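Local coordinates for putative oxidoreductase (Klebsiella pneumoniae subsp. pneumoniae MGH 78578, PDB 3E82), which probably catalyses an NAD(P)-dependent oxidation or reduction, as a member of the Gfo/Idh/MocA family with a nucleotide-binding Rossmann domain, at the interface of chains A and B. Numbering follows the deposited sequence. Chains: chain A/B, Putative oxidoreductase.

Contact 1: the interface of chains A and B. Residues chain A 199, 339-342; chain B 199, 339-342.
The carbonyl oxygen of B:Gly340 is gripped by two donors: the backbone N of A:Val342, 2.8 Å from B:Gly340 O, and a water that also binds its twin, A:Gly340 O. A:Val342 N lies in the carbonyl plane, with a C=O...N angle of 153°, and B:Val342 N returns the bond to A:Gly340 O. These reciprocal bonds make a short antiparallel bridge centred on the two selenomethionines at position 341. Within each chain the 341 amide turns back to the serine hydroxyl, A:Met341 N to A:Ser339 OG being 3.1 Å, which probably helps to set the turn. A:Val342 CG2, the branch anti to the carbonyl carbon, lies 3.5 Å from B:Gly340 CA, tighter than usual van der Waals contact. A:Met341, its CG anti to the backbone N (chi1 174°), bends at chi2 to bring SE beside B:Gly340 O; the B:Met341 side chain is poorly ordered. Nearby, A:Gln199 and B:Gln199 meet tip to tip, their amides stacked face to face with planes 7° apart and A:Gln199 CD 3.4 Å from B:Gln199 CD. Two waters pin the stack at its rim, each joining the OE1 of one glutamine to the NE2 of the other, which should restrain rotation of the amides. The glutamines lie on strand 197-203 of each chain, whereas residues 340-342 form the loop that leaves helix 320-339.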
loop_
_atom_site.group_PDB
_atom_site.type_symbol
_atom_site.label_atom_id
_atom_site.label_comp_id
_atom_site.label_asym_id
_atom_site.label_seq_id
_atom_site.Cartn_x
_atom_site.Cartn_y
_atom_site.Cartn_z
ATOM N N GLN A 199 -5.336 -7.642 -8.909
ATOM C CA GLN A 199 -4.110 -7.047 -9.429
ATOM C C GLN A 199 -3.012 -7.443 -8.445
ATOM O O GLN A 199 -3.138 -7.224 -7.242
ATOM C CB GLN A 199 -4.265 -5.523 -9.497
ATOM C CG GLN A 199 -3.109 -4.773 -10.164
ATOM C CD GLN A 199 -1.893 -4.664 -9.272
ATOM O OE1 GLN A 199 -2.003 -4.264 -8.113
ATOM N NE2 GLN A 199 -0.725 -5.008 -9.806
ATOM N N SER A 339 2.169 -11.376 -15.678
ATOM C CA SER A 339 1.770 -10.758 -16.942
ATOM C C SER A 339 1.728 -9.240 -16.906
ATOM O O SER A 339 1.761 -8.583 -17.959
ATOM C CB SER A 339 0.387 -11.264 -17.349
ATOM O OG SER A 339 -0.594 -10.801 -16.433
ATOM N N GLY A 340 1.645 -8.690 -15.697
ATOM C CA GLY A 340 1.558 -7.252 -15.533
ATOM C C GLY A 340 0.143 -6.787 -15.845
ATOM O O GLY A 340 -0.109 -5.588 -16.006
HETATM N N MSE A 341 -0.792 -7.729 -15.907
HETATM C CA MSE A 341 -2.186 -7.416 -16.231
HETATM C C MSE A 341 -3.198 -7.793 -15.147
HETATM O O MSE A 341 -3.072 -8.833 -14.499
HETATM C CB MSE A 341 -2.568 -8.126 -17.541
HETATM C CG MSE A 341 -4.042 -8.019 -17.965
HETATM SE SE MSE A 341 -4.661 -6.235 -18.522
HETATM C CE MSE A 341 -6.435 -6.271 -17.720
ATOM N N VAL A 342 -4.202 -6.938 -14.967
ATOM C CA VAL A 342 -5.277 -7.173 -14.003
ATOM C C VAL A 342 -6.002 -8.452 -14.406
ATOM O O VAL A 342 -6.264 -8.669 -15.590
ATOM C CB VAL A 342 -6.281 -6.004 -14.009
ATOM C CG1 VAL A 342 -7.547 -6.392 -13.262
ATOM C CG2 VAL A 342 -5.643 -4.775 -13.353
ATOM N N GLN B 199 2.397 1.048 -12.118
ATOM C CA GLN B 199 1.126 0.357 -12.035
ATOM C C GLN B 199 0.184 1.267 -11.254
ATOM O O GLN B 199 0.561 1.836 -10.231
ATOM C CB GLN B 199 1.317 -0.997 -11.338
ATOM C CG GLN B 199 0.131 -1.935 -11.408
ATOM C CD GLN B 199 -0.903 -1.634 -10.345
ATOM O OE1 GLN B 199 -0.548 -1.396 -9.188
ATOM N NE2 GLN B 199 -2.188 -1.659 -10.720
ATOM N N SER B 339 -6.293 0.763 -18.365
ATOM C CA SER B 339 -6.071 -0.467 -19.110
ATOM C C SER B 339 -5.939 -1.703 -18.231
ATOM O O SER B 339 -6.162 -2.828 -18.696
ATOM C CB SER B 339 -4.811 -0.336 -19.971
ATOM O OG SER B 339 -3.649 -0.227 -19.162
ATOM N N GLY B 340 -5.577 -1.493 -16.969
ATOM C CA GLY B 340 -5.375 -2.611 -16.065
ATOM C C GLY B 340 -4.028 -3.231 -16.395
ATOM O O GLY B 340 -3.679 -4.310 -15.912
HETATM N N MSE B 341 -3.253 -2.519 -17.207
HETATM C CA MSE B 341 -1.944 -2.982 -17.655
HETATM C C MSE B 341 -0.764 -2.157 -17.109
HETATM O O MSE B 341 -0.809 -0.926 -17.111
HETATM C CB MSE B 341 -1.934 -2.957 -19.189
HETATM C CG MSE B 341 -0.683 -3.473 -19.855
HETATM SE SE MSE B 341 -0.384 -5.334 -19.467
HETATM C CE MSE B 341 1.090 -5.086 -18.256
ATOM N N VAL B 342 0.283 -2.842 -16.640
ATOM C CA VAL B 342 1.479 -2.170 -16.132
ATOM C C VAL B 342 2.009 -1.301 -17.271
ATOM O O VAL B 342 1.940 -1.690 -18.441
ATOM C CB VAL B 342 2.562 -3.197 -15.695
ATOM C CG1 VAL B 342 3.876 -2.499 -15.433
ATOM C CG2 VAL B 342 2.109 -3.912 -14.408
HETATM O O HOH W 1 1.217 -3.209 -8.514
HETATM O O HOH W 2 -4.091 -2.259 -8.488
HETATM O O HOH W 3 -1.767 -4.128 -14.030
#

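Contact 2: the interface of chains A and B. Residues chain A 244-245, 247-249, 251, 283-284, 287; chain B 158, 233-237.
A:Tyr283 and A:His244 present their rings differently to the backbone of the B:233-237 loop, the tyrosine by its face and the histidine partly by its edge. B:Gly236 CA, the alpha carbon, lies over the face of the A:Tyr283 ring in a CH-pi contact, 3.7 Å from the ring centroid and offset toward the rim. B:Gly237 N follows above the same face, near CE2, so the peptide runs across the ring. A chi1 of -64°, with CG anti to the carbonyl carbon, turns the tyrosine ring to meet it. The histidine has B:Gly236 O at its edge, in plane and nearest CE1, while B:Val234 crosses obliquely and sets its CG2 branch over the centre of one face, 4.1 Å above the plane. The rotation of the histidine ring is fixed from within chain A by a nearly straight bond, A:His244 ND1 to A:Ser249 OG at 2.6 Å (173° at the hydrogen). That hydroxyl also meets a water, and receives a weak bond from B:Ala235 N. The same water, 3.1 Å from B:Ala235 N, reaches A:Gly245 O, so polar groups of the two chains are linked through it. B:Ala235 CB points at A:Gly248, 3.7 Å from A:Gly248 CA, and is backed on its own side by one face of the B:Phe158 ring. That phenylalanine and A:Leu287 cross obliquely, A:Leu287 CD2 touching B:Phe158 CB at 3.7 Å. A second water ties A:Leu287 O to B:Ala235 O, 2.8 Å from the latter. The site is a docking patch in which a loop of one copy is held against strands 241-245, 248-252 and 280-284 of the other; it probably helps to fix how two subunits pair through their C-terminal alpha/beta domains.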
loop_
_atom_site.group_PDB
_atom_site.type_symbol
_atom_site.label_atom_id
_atom_site.label_comp_id
_atom_site.label_asym_id
_atom_site.label_seq_id
_atom_site.Cartn_x
_atom_site.Cartn_y
_atom_site.Cartn_z
ATOM N N HIS A 244 -10.659 1.795 6.487
ATOM C CA HIS A 244 -11.227 3.136 6.405
ATOM C C HIS A 244 -12.635 3.088 5.833
ATOM O O HIS A 244 -12.885 2.398 4.844
ATOM C CB HIS A 244 -10.380 4.039 5.505
ATOM C CG HIS A 244 -8.938 4.110 5.896
ATOM N ND1 HIS A 244 -8.517 4.613 7.111
ATOM C CD2 HIS A 244 -7.819 3.743 5.230
ATOM C CE1 HIS A 244 -7.200 4.550 7.176
ATOM N NE2 HIS A 244 -6.752 4.027 6.048
ATOM N N GLY A 245 -13.539 3.832 6.463
ATOM C CA GLY A 245 -14.919 3.918 6.015
ATOM C C GLY A 245 -15.259 5.401 5.953
ATOM O O GLY A 245 -14.417 6.234 6.297
ATOM N N LYS A 247 -17.181 7.009 7.871
ATOM C CA LYS A 247 -17.522 7.542 9.188
ATOM C C LYS A 247 -16.321 7.476 10.126
ATOM O O LYS A 247 -16.311 8.112 11.182
ATOM C CB LYS A 247 -18.697 6.780 9.819
ATOM C CG LYS A 247 -20.040 7.043 9.165
ATOM C CD LYS A 247 -21.184 6.397 9.940
ATOM C CE LYS A 247 -21.281 6.961 11.350
ATOM N NZ LYS A 247 -22.533 6.545 12.050
ATOM N N GLY A 248 -15.308 6.706 9.741
ATOM C CA GLY A 248 -14.130 6.583 10.579
ATOM C C GLY A 248 -13.211 5.447 10.163
ATOM O O GLY A 248 -13.481 4.733 9.188
ATOM N N SER A 249 -12.129 5.275 10.916
ATOM C CA SER A 249 -11.130 4.250 10.636
ATOM C C SER A 249 -10.823 3.406 11.867
ATOM O O SER A 249 -11.021 3.845 13.004
ATOM C CB SER A 249 -9.813 4.901 10.182
ATOM O OG SER A 249 -9.972 5.691 9.022
ATOM N N ILE A 251 -7.691 0.642 13.307
ATOM C CA ILE A 251 -6.389 0.031 13.114
ATOM C C ILE A 251 -6.155 -1.027 14.194
ATOM O O ILE A 251 -6.474 -0.812 15.371
ATOM C CB ILE A 251 -5.240 1.083 13.195
ATOM C CG1 ILE A 251 -5.270 2.006 11.974
ATOM C CG2 ILE A 251 -3.889 0.392 13.247
ATOM C CD1 ILE A 251 -6.412 2.983 11.973
ATOM N N TYR A 283 -10.754 5.703 15.037
ATOM C CA TYR A 283 -10.755 7.137 14.771
ATOM C C TYR A 283 -12.140 7.509 14.242
ATOM O O TYR A 283 -12.598 6.930 13.256
ATOM C CB TYR A 283 -9.703 7.469 13.707
ATOM C CG TYR A 283 -8.280 7.188 14.131
ATOM C CD1 TYR A 283 -7.526 8.154 14.802
ATOM C CD2 TYR A 283 -7.683 5.953 13.868
ATOM C CE1 TYR A 283 -6.209 7.899 15.197
ATOM C CE2 TYR A 283 -6.375 5.688 14.261
ATOM C CZ TYR A 283 -5.645 6.665 14.922
ATOM O OH TYR A 283 -4.349 6.405 15.299
ATOM N N ASP A 284 -12.818 8.450 14.895
ATOM C CA ASP A 284 -14.136 8.862 14.423
ATOM C C ASP A 284 -13.987 10.097 13.538
ATOM O O ASP A 284 -12.864 10.533 13.253
ATOM C CB ASP A 284 -15.086 9.158 15.594
ATOM C CG ASP A 284 -14.538 10.201 16.542
ATOM O OD1 ASP A 284 -13.918 11.168 16.063
ATOM O OD2 ASP A 284 -14.736 10.061 17.768
ATOM N N LEU A 287 -11.432 12.763 14.066
ATOM C CA LEU A 287 -10.021 12.407 13.929
ATOM C C LEU A 287 -9.388 11.977 15.244
ATOM O O LEU A 287 -8.176 11.757 15.318
ATOM C CB LEU A 287 -9.226 13.578 13.349
ATOM C CG LEU A 287 -9.836 14.272 12.132
ATOM C CD1 LEU A 287 -8.903 15.380 11.656
ATOM C CD2 LEU A 287 -10.083 13.255 11.031
ATOM N N PHE B 158 -9.349 13.383 5.814
ATOM C CA PHE B 158 -10.693 12.873 6.029
ATOM C C PHE B 158 -11.725 13.914 5.638
ATOM O O PHE B 158 -11.936 14.897 6.347
ATOM C CB PHE B 158 -10.882 12.467 7.490
ATOM C CG PHE B 158 -12.185 11.771 7.758
ATOM C CD1 PHE B 158 -12.453 10.525 7.196
ATOM C CD2 PHE B 158 -13.151 12.367 8.561
ATOM C CE1 PHE B 158 -13.668 9.882 7.434
ATOM C CE2 PHE B 158 -14.369 11.731 8.803
ATOM C CZ PHE B 158 -14.628 10.490 8.240
ATOM N N LEU B 233 -10.502 9.825 2.304
ATOM C CA LEU B 233 -11.225 9.190 3.402
ATOM C C LEU B 233 -10.362 8.411 4.369
ATOM O O LEU B 233 -10.412 7.184 4.412
ATOM C CB LEU B 233 -12.320 8.270 2.871
ATOM C CG LEU B 233 -13.684 8.919 2.650
ATOM C CD1 LEU B 233 -14.697 7.827 2.401
ATOM C CD2 LEU B 233 -14.091 9.743 3.870
ATOM N N VAL B 234 -9.575 9.132 5.152
ATOM C CA VAL B 234 -8.710 8.512 6.142
ATOM C C VAL B 234 -8.871 9.289 7.439
ATOM O O VAL B 234 -8.239 10.325 7.633
ATOM C CB VAL B 234 -7.225 8.547 5.701
ATOM C CG1 VAL B 234 -6.344 7.920 6.779
ATOM C CG2 VAL B 234 -7.055 7.798 4.389
ATOM N N ALA B 235 -9.734 8.793 8.319
ATOM C CA ALA B 235 -9.981 9.449 9.597
ATOM C C ALA B 235 -8.743 9.387 10.475
ATOM O O ALA B 235 -8.540 10.252 11.324
ATOM C CB ALA B 235 -11.162 8.797 10.308
ATOM N N GLY B 236 -7.915 8.364 10.263
ATOM C CA GLY B 236 -6.696 8.209 11.039
ATOM C C GLY B 236 -5.994 6.889 10.766
ATOM O O GLY B 236 -6.522 6.038 10.058
ATOM N N GLY B 237 -4.789 6.723 11.300
ATOM C CA GLY B 237 -4.078 5.472 11.105
ATOM C C GLY B 237 -2.964 5.392 10.073
ATOM O O GLY B 237 -2.213 4.414 10.066
HETATM O O HOH W 4 -11.830 6.692 7.406
HETATM O O HOH W 5 -6.569 11.094 13.102
#

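About 29 Å separates the centres of contact 1 and contact 2, parts of one two-fold symmetric interface. They share no residue, strand or helix: contact 1 uses strand 197-203 and the end of helix 320-339, contact 2 strands 241-245, 248-252 and 280-284. Contact 1 pairs identical segments, whereas contact 2 joins different segments of the two copies and recurs with the chains exchanged. Both draw on the C-terminal alpha/beta region, leaving the Rossmann portions at the far ends. Such widely spaced anchors would resist rocking of the subunits. The deposited dimer is plausible for the family, though the structure alone does not prove it in solution.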